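Local coordinates for protein diaminopropionate ammonia-lyase (Escherichia coli, PDB 4D9M) that catalyses the pyridoxal 5'-phosphate-dependent alpha,beta-elimination of both L- and D-alpha,beta-diaminopropionate to pyruvate and ammonia, at residues B[116-121]-B[170-175]; B[228-233]-B[374-379]; B[3-8]-B[351-356]. All coordinates share one frame; numbering follows the deposited sequence.

The chain opens contact 3 first, with residues 3-8 leading into strand 8-12. Contact 1 opens and closes next. It pairs the end of strand 114-118 with helix 168-182 in the domain built on the four-stranded parallel sheet. Contact 2 opens at 228-233, at the end of strand 226-230 of the larger mixed sheet. Contact 3 then closes at 351-356, between helices 338-351 and 356-362. Contact 2 closes last, at 374-379. Contact 1 is therefore nested within contact 3 and precedes contact 2, while contacts 2 and 3 cross. Contacts 1 and 2 both touch the bound 0JO, with nearest atoms about 7 Å apart. Contact 3 lies away from the annotated sites.

Contact 1. Residues B[116-121]-B[170-175]; sequences ATTTDG and DTVRLT. With 0JO (2-{[(E)-{3-hydroxy-2-methyl-5-[(phosphonooxy)methyl]pyridin-4-yl}methylidene]amino}prop-2-enoic acid), chain D.
Thr118 points from its strand into helix 168-182 and meets Thr171, Val172 and Thr175. Its two branches do different work. OG1 lies beside the backbone N and anti to the carbonyl carbon (chi1 -63°), which turns it to Thr175. There Thr118 OG1 donates a hydrogen bond to Thr175 OG1 at 2.6 Å. The methyl branch packs on Thr171; Thr118 CG2 lies 3.8 Å from Thr171 CG2. These two side chains cross at about a right angle. The hydroxyl of Thr171 is used elsewhere, on Asn167 and Thr164. Val172 CG2 packs on Thr118 CB at 3.7 Å. The methyl of Thr175 faces the strand backbone, with CG2 3.7 Å from Thr117 N. Strand and helix run nearly antiparallel, at 169°.

Beyond the strand the chain turns to the ligand. Thr119 OG1 and Asp120 N both bond to 0JO OXT, at 2.6 and 3.0 Å. Thr119 OG1 also accepts from Gly121 N, forming an ST turn. Asp120, the inferred proton acceptor for the L-isomer, places OD2 3.2 Å from 0JO CA. Such a strand-to-helix loop holding the carboxylate of the substrate-derived part of 0JO is characteristic of the tryptophan synthase beta-like (fold type II) pyridoxal phosphate enzymes.

Contact 2. Residues B[228-233]-B[374-379]; sequences LLQAGV and ISTEGD. With 0JO (2-{[(E)-{3-hydroxy-2-methyl-5-[(phosphonooxy)methyl]pyridin-4-yl}methylidene]amino}prop-2-enoic acid), chain D.
Gln230 reaches Ile374 through a bent side chain. Its CG stands between the backbone N and the carbonyl carbon (chi1 52°), and the chain bends at chi2 (-86°). The amide thereby lies between the ends of strands 226-230 and 370-375. Gln230 NE2 donates to Ile374 O at 2.8 Å. The donor approaches almost in line with the carbonyl bond, but the oxygen is tilted from the plane of the amide. A second partner of NE2 is Ser339 O. The other end of the amide faces water 1, which is 2.8 Å from Gln230 OE1. This water accepts from Ile374 N at 3.0 Å and also bonds to Leu228 O. It bridges the two parallel neighbour strands where their direct backbone pairing has ended. Leu229 and Ile374 lie side by side, with CD2 of Leu229 3.8 Å from CG1 of Ile374.

Thr376 approaches Gln230 from the opposite direction. Its methyl CG2 packs 3.6 Å from Gln230 CD, and its hydroxyl turns to the cofactor. With an alanine in place of Gln230, Ile374 O would probably lose this donor, water 1 one of its partners, and the Thr376 methyl the amide it rests on.

Both strand ends deliver groups to 0JO. Gly232 N bonds to phosphate oxygen OP3 at 2.8 Å; the backbone N of Gly234 and of Met236 also bond 0JO, consistent with a glycine-rich phosphate-binding loop. Thr376 OG1 donates to pyridine N1 at 2.8 Å. A neutral hydroxyl donor here, rather than a carboxylate, is consistent with an unprotonated pyridine nitrogen, as in fold type II enzymes such as tryptophan synthase.

Contact 3. Residues B[3-8]-B[351-356]; sequences VFSLKI and HYHPQR
Tyr352, where the chain leaves helical backbone angles after helix 338-351, receives the N-terminal arm. Phe4 N donates to Tyr352 O at 2.9 Å, a fairly straight bond (166° at the hydrogen). The Phe4 ring lies against the Tyr352 side chain, with Phe4 CE2 3.3 Å from Tyr352 CB. The two ring planes are near parallel, at 23°, but slid apart so that they barely overlap. Trp390 of the second subunit also packs on Tyr352, and Glu391 of that subunit on Phe4.

His353 follows and starts a type I beta turn that joins helix 338-351 to helix 356-362. The turn lies against the arm just before strand 8-12 of the mixed sheet. His353 CA makes a C-H...O contact with Phe4 O at 3.3 Å. With its CG anti to the backbone N (chi1 -158°), the imidazole swings back along the arm. Ser5 OG then lies over one ring face, 3.6 Å from His353 NE2, and Leu6 O sits at the ring edge.

Pro354 packs its CG 3.6 Å from Val3 CG1, near the surface. Gln355 N bonds to His353 ND1 at 3.0 Å, in the ring plane, which fixes the imidazole's rotation. Arg356 N completes the turn on His353 O.

Contact 1. Residues B[116-121]-B[170-175]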
# COMPACT_ATOMS: atom_id res chain seq x y z
N ALA B 116 -23.33 -29.34 -0.03
CA ALA B 116 -24.08 -28.09 0.01
C ALA B 116 -23.78 -27.24 1.25
O ALA B 116 -23.75 -27.75 2.37
CB ALA B 116 -25.58 -28.36 -0.08
N THR B 117 -23.58 -25.95 1.02
CA THR B 117 -23.34 -25.01 2.11
C THR B 117 -23.75 -23.58 1.77
O THR B 117 -23.77 -23.19 0.61
CB THR B 117 -21.85 -25.00 2.57
OG1 THR B 117 -21.69 -24.05 3.63
CG2 THR B 117 -20.92 -24.64 1.42
N THR B 118 -24.07 -22.81 2.81
CA THR B 118 -24.13 -21.35 2.70
C THR B 118 -22.74 -20.78 3.02
O THR B 118 -21.99 -21.37 3.80
CB THR B 118 -25.19 -20.76 3.65
OG1 THR B 118 -26.48 -21.22 3.27
CG2 THR B 118 -25.18 -19.23 3.60
N THR B 119 -22.43 -19.65 2.40
CA THR B 119 -21.16 -18.95 2.58
C THR B 119 -21.34 -17.50 2.18
O THR B 119 -22.21 -17.19 1.36
CB THR B 119 -20.05 -19.58 1.70
OG1 THR B 119 -18.77 -19.08 2.09
CG2 THR B 119 -20.28 -19.26 0.22
N ASP B 120 -20.53 -16.61 2.75
CA ASP B 120 -20.44 -15.26 2.20
C ASP B 120 -19.15 -15.05 1.40
O ASP B 120 -18.80 -13.93 1.03
CB ASP B 120 -20.68 -14.16 3.25
CG ASP B 120 -19.93 -14.40 4.53
OD1 ASP B 120 -20.55 -14.21 5.61
OD2 ASP B 120 -18.74 -14.78 4.48
N GLY B 121 -18.47 -16.15 1.11
CA GLY B 121 -17.35 -16.10 0.19
C GLY B 121 -16.42 -17.29 0.21
O GLY B 121 -16.41 -18.11 -0.72
N ASP B 170 -30.82 -17.37 7.62
CA ASP B 170 -31.99 -17.88 6.92
C ASP B 170 -31.58 -18.68 5.67
O ASP B 170 -32.20 -19.69 5.35
CB ASP B 170 -32.96 -16.75 6.56
CG ASP B 170 -33.62 -16.13 7.79
OD1 ASP B 170 -33.97 -16.87 8.74
OD2 ASP B 170 -33.79 -14.89 7.82
N THR B 171 -30.52 -18.22 5.00
CA THR B 171 -29.98 -18.90 3.82
C THR B 171 -29.41 -20.28 4.19
O THR B 171 -29.55 -21.25 3.43
CB THR B 171 -28.91 -18.04 3.12
OG1 THR B 171 -29.46 -16.75 2.83
CG2 THR B 171 -28.45 -18.68 1.83
N VAL B 172 -28.77 -20.36 5.37
CA VAL B 172 -28.30 -21.63 5.93
C VAL B 172 -29.46 -22.60 6.08
O VAL B 172 -29.36 -23.76 5.68
CB VAL B 172 -27.59 -21.43 7.30
CG1 VAL B 172 -27.30 -22.77 7.96
CG2 VAL B 172 -26.30 -20.65 7.13
N ARG B 173 -30.56 -22.11 6.65
CA ARG B 173 -31.77 -22.92 6.81
C ARG B 173 -32.36 -23.39 5.47
O ARG B 173 -32.83 -24.52 5.36
CB ARG B 173 -32.82 -22.19 7.66
CG ARG B 173 -32.55 -22.31 9.16
CD ARG B 173 -33.70 -21.80 10.01
NE ARG B 173 -33.61 -20.36 10.27
CZ ARG B 173 -32.88 -19.82 11.25
NH1 ARG B 173 -32.15 -20.58 12.06
NH2 ARG B 173 -32.87 -18.50 11.40
N LEU B 174 -32.32 -22.52 4.46
CA LEU B 174 -32.74 -22.90 3.11
C LEU B 174 -31.82 -23.97 2.50
O LEU B 174 -32.29 -24.84 1.76
CB LEU B 174 -32.81 -21.68 2.19
CG LEU B 174 -33.39 -21.89 0.78
CD1 LEU B 174 -34.90 -22.01 0.82
CD2 LEU B 174 -32.96 -20.77 -0.15
N THR B 175 -30.52 -23.89 2.82
CA THR B 175 -29.55 -24.89 2.40
C THR B 175 -29.85 -26.24 3.06
O THR B 175 -29.77 -27.28 2.40
CB THR B 175 -28.09 -24.48 2.74
OG1 THR B 175 -27.82 -23.17 2.24
CG2 THR B 175 -27.09 -25.46 2.15
O 0JO D . -16.35 -18.13 4.40
C 0JO D . -17.42 -17.81 4.98
OXT 0JO D . -18.55 -18.11 4.51
CA 0JO D . -17.32 -17.06 6.24
CB 0JO D . -18.35 -16.90 7.06
N 0JO D . -16.12 -16.52 6.51
C4A 0JO D . -15.59 -16.43 7.66
C4 0JO D . -14.25 -15.81 7.81
C3 0JO D . -13.50 -15.49 6.68
O3 0JO D . -13.98 -15.74 5.42
C2 0JO D . -12.25 -14.91 6.83
C2A 0JO D . -11.43 -14.56 5.63
N1 0JO D . -11.74 -14.66 8.06
C6 0JO D . -12.43 -14.96 9.16
C5 0JO D . -13.70 -15.53 9.06
C5A 0JO D . -14.43 -15.84 10.34
OP4 0JO D . -14.31 -17.22 10.62
P 0JO D . -15.45 -17.95 11.49
OP3 0JO D . -15.53 -17.14 12.75
OP1 0JO D . -14.90 -19.34 11.64
OP2 0JO D . -16.70 -17.83 10.64

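Contact 2. Residues B[228-233]-B[374-379]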
# COMPACT_ATOMS: atom_id res chain seq x y z
N LEU B 228 -4.09 -12.56 18.15
CA LEU B 228 -5.31 -11.85 17.77
C LEU B 228 -6.07 -12.73 16.79
O LEU B 228 -5.53 -13.13 15.75
CB LEU B 228 -4.96 -10.51 17.13
CG LEU B 228 -4.31 -9.44 18.00
CD1 LEU B 228 -3.35 -8.62 17.16
CD2 LEU B 228 -5.36 -8.54 18.62
N LEU B 229 -7.31 -13.06 17.13
CA LEU B 229 -8.15 -13.91 16.28
C LEU B 229 -9.43 -13.20 15.91
O LEU B 229 -10.25 -12.88 16.79
CB LEU B 229 -8.46 -15.24 16.97
CG LEU B 229 -7.23 -16.10 17.31
CD1 LEU B 229 -7.62 -17.30 18.17
CD2 LEU B 229 -6.51 -16.54 16.04
N GLN B 230 -9.59 -12.92 14.62
CA GLN B 230 -10.83 -12.35 14.12
C GLN B 230 -11.93 -13.40 14.20
O GLN B 230 -11.65 -14.61 14.16
CB GLN B 230 -10.68 -11.80 12.69
CG GLN B 230 -10.08 -12.75 11.66
CD GLN B 230 -8.56 -12.71 11.65
OE1 GLN B 230 -7.90 -13.32 12.48
NE2 GLN B 230 -8.00 -11.98 10.69
N ALA B 231 -13.16 -12.95 14.34
CA ALA B 231 -14.28 -13.87 14.50
C ALA B 231 -15.50 -13.45 13.71
O ALA B 231 -15.85 -12.26 13.66
CB ALA B 231 -14.63 -14.02 15.98
N GLY B 232 -16.13 -14.44 13.09
CA GLY B 232 -17.47 -14.32 12.53
C GLY B 232 -18.37 -15.07 13.49
O GLY B 232 -18.90 -14.48 14.43
N VAL B 233 -18.51 -16.37 13.27
CA VAL B 233 -19.21 -17.24 14.23
C VAL B 233 -18.26 -17.90 15.24
O VAL B 233 -18.70 -18.50 16.23
CB VAL B 233 -20.09 -18.31 13.54
CG1 VAL B 233 -21.25 -17.65 12.80
CG2 VAL B 233 -19.27 -19.19 12.60
N ILE B 374 -3.31 -13.48 12.39
CA ILE B 374 -3.73 -14.33 11.27
C ILE B 374 -4.35 -13.48 10.16
O ILE B 374 -5.44 -12.93 10.33
CB ILE B 374 -4.73 -15.43 11.71
CG1 ILE B 374 -4.30 -16.09 13.03
CG2 ILE B 374 -4.94 -16.45 10.59
CD1 ILE B 374 -2.96 -16.79 12.98
N SER B 375 -3.64 -13.37 9.04
CA SER B 375 -4.22 -12.77 7.84
C SER B 375 -5.01 -13.84 7.12
O SER B 375 -4.46 -14.64 6.35
CB SER B 375 -3.14 -12.19 6.93
OG SER B 375 -3.72 -11.30 5.99
N THR B 376 -6.31 -13.86 7.39
CA THR B 376 -7.17 -14.97 7.02
C THR B 376 -7.50 -15.03 5.52
O THR B 376 -7.82 -16.10 5.00
CB THR B 376 -8.46 -14.99 7.87
OG1 THR B 376 -9.08 -13.69 7.85
CG2 THR B 376 -8.16 -15.37 9.30
N GLU B 377 -7.40 -13.90 4.82
CA GLU B 377 -7.63 -13.84 3.37
C GLU B 377 -6.88 -12.69 2.69
O GLU B 377 -6.61 -11.66 3.31
CB GLU B 377 -9.12 -13.71 3.07
CG GLU B 377 -9.76 -12.48 3.69
CD GLU B 377 -11.07 -12.07 3.05
OE1 GLU B 377 -11.72 -12.90 2.36
OE2 GLU B 377 -11.45 -10.90 3.24
N GLY B 378 -6.57 -12.86 1.41
CA GLY B 378 -6.05 -11.78 0.59
C GLY B 378 -7.15 -10.93 -0.01
O GLY B 378 -8.22 -10.77 0.59
N ASP B 379 -6.89 -10.38 -1.19
CA ASP B 379 -7.84 -9.48 -1.86
C ASP B 379 -8.97 -10.22 -2.57
O ASP B 379 -9.09 -10.16 -3.79
CB ASP B 379 -7.12 -8.52 -2.81
CG ASP B 379 -6.27 -9.22 -3.86
OD1 ASP B 379 -6.00 -10.43 -3.73
OD2 ASP B 379 -5.86 -8.54 -4.82
O 0JO D . -16.35 -18.13 4.40
C 0JO D . -17.42 -17.81 4.98
OXT 0JO D . -18.55 -18.11 4.51
CA 0JO D . -17.32 -17.06 6.24
CB 0JO D . -18.35 -16.90 7.06
N 0JO D . -16.12 -16.52 6.51
C4A 0JO D . -15.59 -16.43 7.66
C4 0JO D . -14.25 -15.81 7.81
C3 0JO D . -13.50 -15.49 6.68
O3 0JO D . -13.98 -15.74 5.42
C2 0JO D . -12.25 -14.91 6.83
C2A 0JO D . -11.43 -14.56 5.63
N1 0JO D . -11.74 -14.66 8.06
C6 0JO D . -12.43 -14.96 9.16
C5 0JO D . -13.70 -15.53 9.06
C5A 0JO D . -14.43 -15.84 10.34
OP4 0JO D . -14.31 -17.22 10.62
P 0JO D . -15.45 -17.95 11.49
OP3 0JO D . -15.53 -17.14 12.75
OP1 0JO D . -14.90 -19.34 11.64
OP2 0JO D . -16.70 -17.83 10.64
O HOH W 1 -5.65 -11.85 13.33

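Contact 3. Residues B[3-8]-B[351-356]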
# COMPACT_ATOMS: atom_id res chain seq x y z
N VAL B 3 -2.99 11.64 15.35
CA VAL B 3 -3.66 11.06 16.50
C VAL B 3 -5.16 10.98 16.22
O VAL B 3 -5.78 11.96 15.80
CB VAL B 3 -3.37 11.86 17.80
CG1 VAL B 3 -4.01 11.19 19.00
CG2 VAL B 3 -1.86 11.98 18.03
N PHE B 4 -5.73 9.79 16.43
CA PHE B 4 -7.15 9.57 16.15
C PHE B 4 -7.77 8.48 17.03
O PHE B 4 -7.08 7.58 17.51
CB PHE B 4 -7.39 9.25 14.67
CG PHE B 4 -6.67 8.02 14.18
CD1 PHE B 4 -7.23 6.75 14.33
CD2 PHE B 4 -5.45 8.13 13.52
CE1 PHE B 4 -6.57 5.62 13.87
CE2 PHE B 4 -4.80 7.00 13.04
CZ PHE B 4 -5.36 5.75 13.22
N SER B 5 -9.09 8.59 17.24
CA SER B 5 -9.83 7.64 18.07
C SER B 5 -10.85 6.84 17.27
O SER B 5 -11.94 7.34 16.94
CB SER B 5 -10.52 8.37 19.23
OG SER B 5 -9.58 9.01 20.07
N LEU B 6 -10.49 5.61 16.94
CA LEU B 6 -11.44 4.66 16.37
C LEU B 6 -12.01 3.85 17.52
O LEU B 6 -11.31 3.61 18.52
CB LEU B 6 -10.76 3.74 15.35
CG LEU B 6 -10.05 4.40 14.16
CD1 LEU B 6 -9.45 3.34 13.25
CD2 LEU B 6 -10.96 5.33 13.38
N LYS B 7 -13.28 3.46 17.41
CA LYS B 7 -13.91 2.65 18.46
C LYS B 7 -13.20 1.31 18.57
O LYS B 7 -13.20 0.52 17.63
CB LYS B 7 -15.41 2.44 18.19
CG LYS B 7 -16.11 1.60 19.24
CD LYS B 7 -17.53 1.24 18.83
N ILE B 8 -12.58 1.10 19.72
CA ILE B 8 -11.98 -0.19 20.06
C ILE B 8 -12.27 -0.53 21.52
O ILE B 8 -11.51 -0.18 22.43
CB ILE B 8 -10.46 -0.24 19.73
CG1 ILE B 8 -9.78 1.08 20.06
CG2 ILE B 8 -10.25 -0.58 18.26
CD1 ILE B 8 -8.27 1.02 20.04
N HIS B 351 -2.10 2.13 18.36
CA HIS B 351 -0.86 2.91 18.27
C HIS B 351 -1.10 4.39 18.11
O HIS B 351 -0.43 5.21 18.75
CB HIS B 351 0.02 2.39 17.13
CG HIS B 351 1.29 3.18 16.94
ND1 HIS B 351 1.47 4.02 15.90
CD2 HIS B 351 2.44 3.27 17.72
CE1 HIS B 351 2.68 4.60 15.99
NE2 HIS B 351 3.28 4.14 17.11
N TYR B 352 -2.07 4.75 17.27
CA TYR B 352 -2.33 6.15 16.97
C TYR B 352 -3.42 6.77 17.86
O TYR B 352 -3.83 7.91 17.66
CB TYR B 352 -2.71 6.31 15.50
CG TYR B 352 -1.58 6.03 14.53
CD1 TYR B 352 -0.54 6.94 14.36
CD2 TYR B 352 -1.57 4.87 13.76
CE1 TYR B 352 0.49 6.70 13.47
CE2 TYR B 352 -0.54 4.62 12.86
CZ TYR B 352 0.48 5.53 12.72
OH TYR B 352 1.50 5.29 11.83
N HIS B 353 -3.87 5.99 18.84
CA HIS B 353 -4.93 6.42 19.74
C HIS B 353 -4.35 7.34 20.78
O HIS B 353 -3.22 7.14 21.22
CB HIS B 353 -5.58 5.21 20.39
CG HIS B 353 -6.98 5.47 20.90
ND1 HIS B 353 -7.22 6.02 22.10
CD2 HIS B 353 -8.23 5.23 20.32
CE1 HIS B 353 -8.55 6.13 22.29
NE2 HIS B 353 -9.16 5.65 21.20
N PRO B 354 -5.11 8.38 21.18
CA PRO B 354 -4.67 9.27 22.26
C PRO B 354 -4.36 8.48 23.53
O PRO B 354 -3.36 8.74 24.19
CB PRO B 354 -5.88 10.17 22.50
CG PRO B 354 -6.66 10.14 21.23
CD PRO B 354 -6.40 8.81 20.60
N GLN B 355 -5.21 7.50 23.84
CA GLN B 355 -5.07 6.65 25.02
C GLN B 355 -4.28 5.37 24.76
O GLN B 355 -4.52 4.33 25.40
CB GLN B 355 -6.45 6.31 25.60
CG GLN B 355 -7.07 7.46 26.39
CD GLN B 355 -8.56 7.31 26.60
OE1 GLN B 355 -9.34 7.18 25.64
NE2 GLN B 355 -8.98 7.36 27.86
N ARG B 356 -3.33 5.45 23.83
CA ARG B 356 -2.44 4.35 23.46
C ARG B 356 -1.85 3.61 24.68
O ARG B 356 -2.03 2.40 24.80
CB ARG B 356 -1.31 4.88 22.56
CG ARG B 356 -0.29 3.85 22.12
CD ARG B 356 1.04 4.51 21.77
NE ARG B 356 2.09 3.53 21.51
CZ ARG B 356 2.88 2.99 22.44
NH1 ARG B 356 2.75 3.33 23.73
NH2 ARG B 356 3.80 2.10 22.09